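PDB 3BJR: putative carboxylesterase from Lactobacillus plantarum WCFS1, which probably hydrolyses carboxylic ester bonds, using an alpha/beta hydrolase fold. Local coordinates for residues 225-228 and 229-233; 138-141 and 142-146; 154-157 and 158-161. All blocks are in the same frame, centred on the assembly; numbering follows the deposited sequence.

Interaction 1: residues 225-228 and 229-233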
loop_
_atom_site.group_PDB
_atom_site.type_symbol
_atom_site.label_atom_id
_atom_site.label_comp_id
_atom_site.label_asym_id
_atom_site.label_seq_id
_atom_site.Cartn_x
_atom_site.Cartn_y
_atom_site.Cartn_z
ATOM N N LEU A 225 -6.771 -5.748 -2.826
ATOM C CA LEU A 225 -5.635 -6.557 -2.461
ATOM C C LEU A 225 -5.524 -7.743 -3.412
ATOM O O LEU A 225 -4.431 -8.151 -3.753
ATOM C CB LEU A 225 -5.729 -7.041 -1.014
ATOM C CG LEU A 225 -5.503 -6.007 0.101
ATOM C CD1 LEU A 225 -5.813 -6.614 1.418
ATOM C CD2 LEU A 225 -4.089 -5.529 0.085
ATOM N N ALA A 226 -6.659 -8.272 -3.860
ATOM C CA ALA A 226 -6.681 -9.420 -4.761
ATOM C C ALA A 226 -6.200 -9.032 -6.133
ATOM O O ALA A 226 -5.518 -9.804 -6.772
ATOM C CB ALA A 226 -8.067 -10.023 -4.825
ATOM N N TYR A 227 -6.561 -7.842 -6.587
ATOM C CA TYR A 227 -6.121 -7.344 -7.848
ATOM C C TYR A 227 -4.600 -7.129 -7.811
ATOM O O TYR A 227 -3.916 -7.460 -8.763
ATOM C CB TYR A 227 -6.843 -6.015 -8.167
ATOM C CG TYR A 227 -6.618 -5.466 -9.544
ATOM C CD1 TYR A 227 -7.114 -6.106 -10.645
ATOM C CD2 TYR A 227 -5.967 -4.255 -9.750
ATOM C CE1 TYR A 227 -6.907 -5.592 -11.936
ATOM C CE2 TYR A 227 -5.760 -3.746 -11.031
ATOM C CZ TYR A 227 -6.246 -4.412 -12.124
ATOM O OH TYR A 227 -6.052 -3.923 -13.419
ATOM N N ALA A 228 -4.084 -6.552 -6.724
ATOM C CA ALA A 228 -2.646 -6.288 -6.572
ATOM C C ALA A 228 -1.881 -7.597 -6.612
ATOM O O ALA A 228 -0.834 -7.688 -7.215
ATOM C CB ALA A 228 -2.390 -5.547 -5.279
ATOM N N THR A 229 -2.422 -8.611 -5.956
ATOM C CA THR A 229 -1.854 -9.953 -5.959
ATOM C C THR A 229 -1.791 -10.538 -7.376
ATOM O O THR A 229 -0.822 -11.215 -7.720
ATOM C CB THR A 229 -2.650 -10.852 -5.036
ATOM O OG1 THR A 229 -2.732 -10.233 -3.756
ATOM C CG2 THR A 229 -1.975 -12.204 -4.841
ATOM N N ALA A 230 -2.792 -10.239 -8.202
ATOM C CA ALA A 230 -2.838 -10.726 -9.577
ATOM C C ALA A 230 -1.818 -9.958 -10.376
ATOM O O ALA A 230 -1.149 -10.518 -11.229
ATOM C CB ALA A 230 -4.253 -10.565 -10.197
ATOM N N LEU A 231 -1.732 -8.653 -10.157
ATOM C CA LEU A 231 -0.702 -7.882 -10.840
ATOM C C LEU A 231 0.696 -8.438 -10.480
ATOM O O LEU A 231 1.511 -8.711 -11.361
ATOM C CB LEU A 231 -0.821 -6.396 -10.494
ATOM C CG LEU A 231 -2.066 -5.649 -10.990
ATOM C CD1 LEU A 231 -2.130 -4.259 -10.332
ATOM C CD2 LEU A 231 -2.103 -5.548 -12.510
ATOM N N ALA A 232 0.951 -8.614 -9.185
ATOM C CA ALA A 232 2.233 -9.130 -8.678
ATOM C C ALA A 232 2.580 -10.499 -9.249
ATOM O O ALA A 232 3.734 -10.751 -9.606
ATOM C CB ALA A 232 2.201 -9.176 -7.166
ATOM N N THR A 233 1.586 -11.385 -9.320
ATOM C CA THR A 233 1.771 -12.735 -9.880
ATOM C C THR A 233 2.056 -12.668 -11.379
ATOM O O THR A 233 2.892 -13.383 -11.881
ATOM C CB THR A 233 0.545 -13.608 -9.638
ATOM O OG1 THR A 233 0.310 -13.685 -8.238
ATOM C CG2 THR A 233 0.759 -15.001 -10.182
#
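Helix 222-233 is the helical link of a beta-alpha-beta unit, and two pairs one turn apart mark it here: Leu225 with Thr229, and Tyr227 with Leu231. Leu225 O takes two bonds from Thr229, from N at 3.0 Å and from OG1 at 2.7 Å. The two donors come in from opposite faces of the carbonyl plane. OG1 can do this because it sits beside its own backbone N (chi1 -53°). Thr233 repeats the pattern on Thr229 O, with OG1 at 2.8 Å. A valine at Thr229 would probably leave one face of the Leu225 carbonyl without its hydroxyl donor.

On the inner side, Leu231 CG lies over one face of the Tyr227 ring, near its rim. Leu231 CD1 is 3.7 Å from Tyr227 CE2. The backbone of the same pair is joined by a fairly straight bond from Leu231 N to Tyr227 O (2.9 Å, 163°). Ala228 leans on Leu240 of strand 238-243. Leu225 of the second subunit packs on both Ala228 and Thr229. Such a helix, connecting parallel strands 208-213 and 238-243, is the right-handed crossover element of the alpha/beta hydrolase fold.

Interaction 2: residues 138-141 and 142-146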
loop_
_atom_site.group_PDB
_atom_site.type_symbol
_atom_site.label_atom_id
_atom_site.label_comp_id
_atom_site.label_asym_id
_atom_site.label_seq_id
_atom_site.Cartn_x
_atom_site.Cartn_y
_atom_site.Cartn_z
ATOM N N VAL A 138 -11.547 1.391 -15.101
ATOM C CA VAL A 138 -10.132 1.487 -15.471
ATOM C C VAL A 138 -9.362 0.156 -15.289
ATOM O O VAL A 138 -8.525 -0.223 -16.152
ATOM C CB VAL A 138 -9.455 2.706 -14.760
ATOM C CG1 VAL A 138 -7.947 2.716 -14.950
ATOM C CG2 VAL A 138 -10.072 4.070 -15.294
ATOM N N ALA A 139 -9.646 -0.562 -14.203
ATOM C CA ALA A 139 -9.036 -1.899 -13.950
ATOM C C ALA A 139 -9.345 -2.873 -15.122
ATOM O O ALA A 139 -8.496 -3.633 -15.576
ATOM C CB ALA A 139 -9.535 -2.458 -12.630
ATOM N N LEU A 140 -10.577 -2.827 -15.591
ATOM C CA LEU A 140 -11.000 -3.649 -16.677
ATOM C C LEU A 140 -10.460 -3.149 -18.001
ATOM O O LEU A 140 -10.220 -3.955 -18.889
ATOM C CB LEU A 140 -12.521 -3.736 -16.763
ATOM C CG LEU A 140 -13.269 -4.529 -15.696
ATOM C CD1 LEU A 140 -14.767 -4.242 -15.904
ATOM C CD2 LEU A 140 -12.990 -6.084 -15.733
ATOM N N TYR A 141 -10.298 -1.836 -18.153
ATOM C CA TYR A 141 -9.668 -1.288 -19.339
ATOM C C TYR A 141 -8.208 -1.823 -19.454
ATOM O O TYR A 141 -7.751 -2.212 -20.538
ATOM C CB TYR A 141 -9.697 0.260 -19.317
ATOM C CG TYR A 141 -9.288 0.809 -20.634
ATOM C CD1 TYR A 141 -10.191 0.826 -21.708
ATOM C CD2 TYR A 141 -7.995 1.273 -20.849
ATOM C CE1 TYR A 141 -9.806 1.310 -22.962
ATOM C CE2 TYR A 141 -7.609 1.730 -22.095
ATOM C CZ TYR A 141 -8.511 1.737 -23.145
ATOM O OH TYR A 141 -8.120 2.212 -24.353
ATOM N N ASN A 142 -7.498 -1.879 -18.325
ATOM C CA ASN A 142 -6.126 -2.329 -18.323
ATOM C C ASN A 142 -6.023 -3.784 -18.744
ATOM O O ASN A 142 -5.006 -4.203 -19.281
ATOM C CB ASN A 142 -5.507 -2.158 -16.926
ATOM C CG ASN A 142 -3.996 -2.107 -16.970
ATOM O OD1 ASN A 142 -3.433 -1.895 -18.034
ATOM N ND2 ASN A 142 -3.341 -2.253 -15.828
ATOM N N ASP A 143 -7.089 -4.537 -18.485
ATOM C CA ASP A 143 -7.174 -5.951 -18.833
ATOM C C ASP A 143 -7.574 -6.239 -20.272
ATOM O O ASP A 143 -7.154 -7.248 -20.837
ATOM C CB ASP A 143 -8.261 -6.642 -18.012
ATOM C CG ASP A 143 -7.905 -6.884 -16.520
ATOM O OD1 ASP A 143 -6.882 -6.390 -15.949
ATOM O OD2 ASP A 143 -8.756 -7.590 -15.914
ATOM N N TYR A 144 -8.412 -5.387 -20.846
ATOM C CA TYR A 144 -9.026 -5.654 -22.132
ATOM C C TYR A 144 -8.755 -4.684 -23.287
ATOM O O TYR A 144 -9.321 -4.849 -24.373
ATOM C CB TYR A 144 -10.545 -5.684 -21.930
ATOM C CG TYR A 144 -11.074 -6.831 -21.102
ATOM C CD1 TYR A 144 -10.852 -8.144 -21.484
ATOM C CD2 TYR A 144 -11.854 -6.603 -19.981
ATOM C CE1 TYR A 144 -11.352 -9.207 -20.739
ATOM C CE2 TYR A 144 -12.359 -7.656 -19.234
ATOM C CZ TYR A 144 -12.106 -8.947 -19.608
ATOM O OH TYR A 144 -12.612 -9.997 -18.876
ATOM N N TRP A 145 -7.928 -3.671 -23.067
ATOM C CA TRP A 145 -7.648 -2.702 -24.126
ATOM C C TRP A 145 -7.167 -3.302 -25.448
ATOM O O TRP A 145 -7.644 -2.882 -26.487
ATOM C CB TRP A 145 -6.637 -1.647 -23.667
ATOM C CG TRP A 145 -5.274 -2.132 -23.370
ATOM C CD1 TRP A 145 -4.823 -2.598 -22.179
ATOM C CD2 TRP A 145 -4.148 -2.170 -24.261
ATOM N NE1 TRP A 145 -3.516 -2.957 -22.275
ATOM C CE2 TRP A 145 -3.063 -2.672 -23.533
ATOM C CE3 TRP A 145 -3.952 -1.817 -25.593
ATOM C CZ2 TRP A 145 -1.802 -2.829 -24.089
ATOM C CZ3 TRP A 145 -2.702 -1.990 -26.139
ATOM C CH2 TRP A 145 -1.649 -2.495 -25.395
ATOM N N ALA A 146 -6.245 -4.277 -25.389
ATOM C CA ALA A 146 -5.624 -4.889 -26.575
ATOM C C ALA A 146 -6.457 -5.974 -27.188
ATOM O O ALA A 146 -6.219 -6.351 -28.317
ATOM C CB ALA A 146 -4.253 -5.466 -26.233
#
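Val138 O receives the backbone bond from Asn142 N at 2.9 Å, within helix 133-153. This helix follows the Ser132 region, which fits a nucleophile elbow pattern of an alpha/beta hydrolase. The Val138 side chain touches that region and also packs on Val165 and Leu167 of strand 165-168. Asn142 sends its side chain elsewhere, and its OD1 accepts a bond from Gln206 N.

Ala139 O comes next. Asp143 N gives Ala139 O only a weak hydrogen bond, at 3.4 Å. Asp143 OD1 also lies close to this carbonyl, but both are acceptors. The carboxylate finds its donor outside the helix, at Asn205 ND2.

Leu140 lies alongside Tyr144, and the two side chains point the same way. Leu140 CD2 meets Tyr144 CE2 at 3.9 Å. Tyr144 N gives only a weak bond to Leu140 O. The Tyr144 ring also meets Trp188 edge-to-face.

Tyr141 meets Trp145 across the next turn. Its CG is anti to the backbone N (chi1 -169°), which brings the ring beside that turn. There Trp145 CB sits over one face as a CH-pi contact, 4.1 Å from the centroid of the Tyr141 ring and 22° off its normal. The two side chains cross at about a right angle. Tyr141 OH is hydrogen-bonded to Leu160 O, and Trp145 NE1 to Asp204 O. Trp145 N also bonds Tyr141 O at 2.9 Å. Tyr141 O also lies at the edge of the indole, near its plane, 3.4 Å from Trp145 CD1.

Interaction 3: residues 154-157 and 158-161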
loop_
_atom_site.group_PDB
_atom_site.type_symbol
_atom_site.label_atom_id
_atom_site.label_comp_id
_atom_site.label_asym_id
_atom_site.label_seq_id
_atom_site.Cartn_x
_atom_site.Cartn_y
_atom_site.Cartn_z
ATOM N N ASN A 154 -13.206 -1.802 -33.004
ATOM C CA ASN A 154 -12.543 -1.995 -34.260
ATOM C C ASN A 154 -11.480 -0.914 -34.420
ATOM O O ASN A 154 -11.451 -0.190 -35.411
ATOM C CB ASN A 154 -13.555 -2.016 -35.412
ATOM C CG ASN A 154 -12.928 -2.407 -36.711
ATOM O OD1 ASN A 154 -11.989 -3.205 -36.730
ATOM N ND2 ASN A 154 -13.430 -1.848 -37.811
ATOM N N VAL A 155 -10.623 -0.814 -33.415
ATOM C CA VAL A 155 -9.531 0.144 -33.365
ATOM C C VAL A 155 -8.297 -0.701 -33.092
ATOM O O VAL A 155 -8.373 -1.683 -32.356
ATOM C CB VAL A 155 -9.757 1.216 -32.254
ATOM C CG1 VAL A 155 -8.453 2.003 -31.891
ATOM C CG2 VAL A 155 -10.902 2.142 -32.665
ATOM N N THR A 156 -7.165 -0.297 -33.650
ATOM C CA THR A 156 -5.936 -1.046 -33.472
ATOM C C THR A 156 -5.572 -0.997 -32.010
ATOM O O THR A 156 -5.742 0.042 -31.359
ATOM C CB THR A 156 -4.762 -0.473 -34.287
ATOM O OG1 THR A 156 -4.440 0.828 -33.790
ATOM C CG2 THR A 156 -5.115 -0.396 -35.762
ATOM N N PRO A 157 -5.101 -2.122 -31.465
ATOM C CA PRO A 157 -4.743 -2.086 -30.062
ATOM C C PRO A 157 -3.795 -0.961 -29.611
ATOM O O PRO A 157 -3.961 -0.427 -28.528
ATOM C CB PRO A 157 -4.051 -3.442 -29.859
ATOM C CG PRO A 157 -4.665 -4.323 -30.804
ATOM C CD PRO A 157 -4.905 -3.474 -32.022
ATOM N N ALA A 158 -2.803 -0.637 -30.426
ATOM C CA ALA A 158 -1.794 0.363 -30.097
ATOM C C ALA A 158 -2.413 1.721 -29.792
ATOM O O ALA A 158 -1.930 2.460 -28.930
ATOM C CB ALA A 158 -0.795 0.464 -31.245
HETATM N N MSE A 159 -3.526 2.013 -30.454
HETATM C CA MSE A 159 -4.202 3.295 -30.300
HETATM C C MSE A 159 -4.956 3.410 -28.982
HETATM O O MSE A 159 -5.216 4.511 -28.512
HETATM C CB MSE A 159 -5.151 3.542 -31.485
HETATM C CG MSE A 159 -4.400 3.868 -32.856
HETATM SE SE MSE A 159 -3.465 5.540 -32.755
HETATM C CE MSE A 159 -4.884 6.819 -32.829
ATOM N N LEU A 160 -5.260 2.261 -28.376
ATOM C CA LEU A 160 -6.009 2.170 -27.128
ATOM C C LEU A 160 -5.117 1.946 -25.901
ATOM O O LEU A 160 -5.599 1.886 -24.752
ATOM C CB LEU A 160 -7.005 0.989 -27.252
ATOM C CG LEU A 160 -8.062 1.139 -28.340
ATOM C CD1 LEU A 160 -8.722 -0.209 -28.611
ATOM C CD2 LEU A 160 -9.083 2.241 -28.043
ATOM N N LYS A 161 -3.818 1.870 -26.108
ATOM C CA LYS A 161 -2.934 1.536 -24.991
ATOM C C LYS A 161 -2.980 2.533 -23.863
ATOM O O LYS A 161 -2.813 3.726 -24.105
ATOM C CB LYS A 161 -1.491 1.346 -25.469
ATOM C CG LYS A 161 -0.514 0.831 -24.397
ATOM C CD LYS A 161 0.811 0.495 -25.027
ATOM C CE LYS A 161 1.817 -0.006 -24.026
ATOM N NZ LYS A 161 3.120 -0.308 -24.693
#
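Val155 CG1 is the centre of the first shell. Val155 CG1 lies 3.7 Å from both Met159 CB and Leu160 CG, so one methyl group touches two side chains of the following turn. Met159 is present as selenomethionine. Its side chain crosses that of Val155 at about a right angle, and only its near end takes part: the chain then bends at chi2 and chi3 and leads the selenium away. Leu160 spreads further over the same methyl, with CD2 3.9 Å from Val155 CG1. The torsion of Val155 explains this, for CG1 stands anti to the backbone N (chi1 164°), on the side of the carbonyl carbon, and faces the turn.

The backbone holds these groups in place. Met159 N bonds to Thr156 O at 3.1 Å, and Leu160 N bonds to Pro157 O at 3.0 Å. In both, the donor stands well above the carbonyl plane, 51° out of it at Thr156 O and 58° at Pro157 O. Bonds three residues apart with such steep donors belong to a tight, weakly bonded turn rather than to a regular alpha-helix.

Outside this, the apolar cluster rests on two helices. Val155, Met159 and Leu160 touch Asn110 of helix 100-114, and Leu160 also touches Val149 and Ala150 of helix 133-153. Arg113 NH1 bonds both Met159 O and Lys161 O, which ties the end of the turn to helix 100-114. Upstream, Asn154 has positive phi and is the C-prime residue of a Schellman motif that ends helix 133-153, with Val155 N bonded to Ala150 O. The whole is a helix-to-helix connection: a Schellman motif, a short extended link and the one-turn helix 157-160.

Interaction 2 is buried, interaction 1 partly buried, and interaction 3 at the surface. Interactions 1 and 2 each lie within one helix, 222-233 and 133-153. They touch where Tyr227 OH is 3.3 Å from Ala139 O, a probable hydrogen bond. Interaction 3 runs from the end of helix 133-153 into helix 157-160, so it shares that neighbourhood with interaction 2, and Trp145 CZ3 packs against Pro157 O. Interactions 1 and 3 do not meet. Interaction 2 combines aromatic rings with polar ends hydrogen-bonded to loops and helix 157-160. Interaction 1 pairs threonine hydroxyls with backbone carbonyls, packs Tyr227 on Leu231 inward, and turns Leu225, Ala228, Thr229 and Ala232 to the second subunit. Interaction 3 relies on aliphatic groups and a short turn.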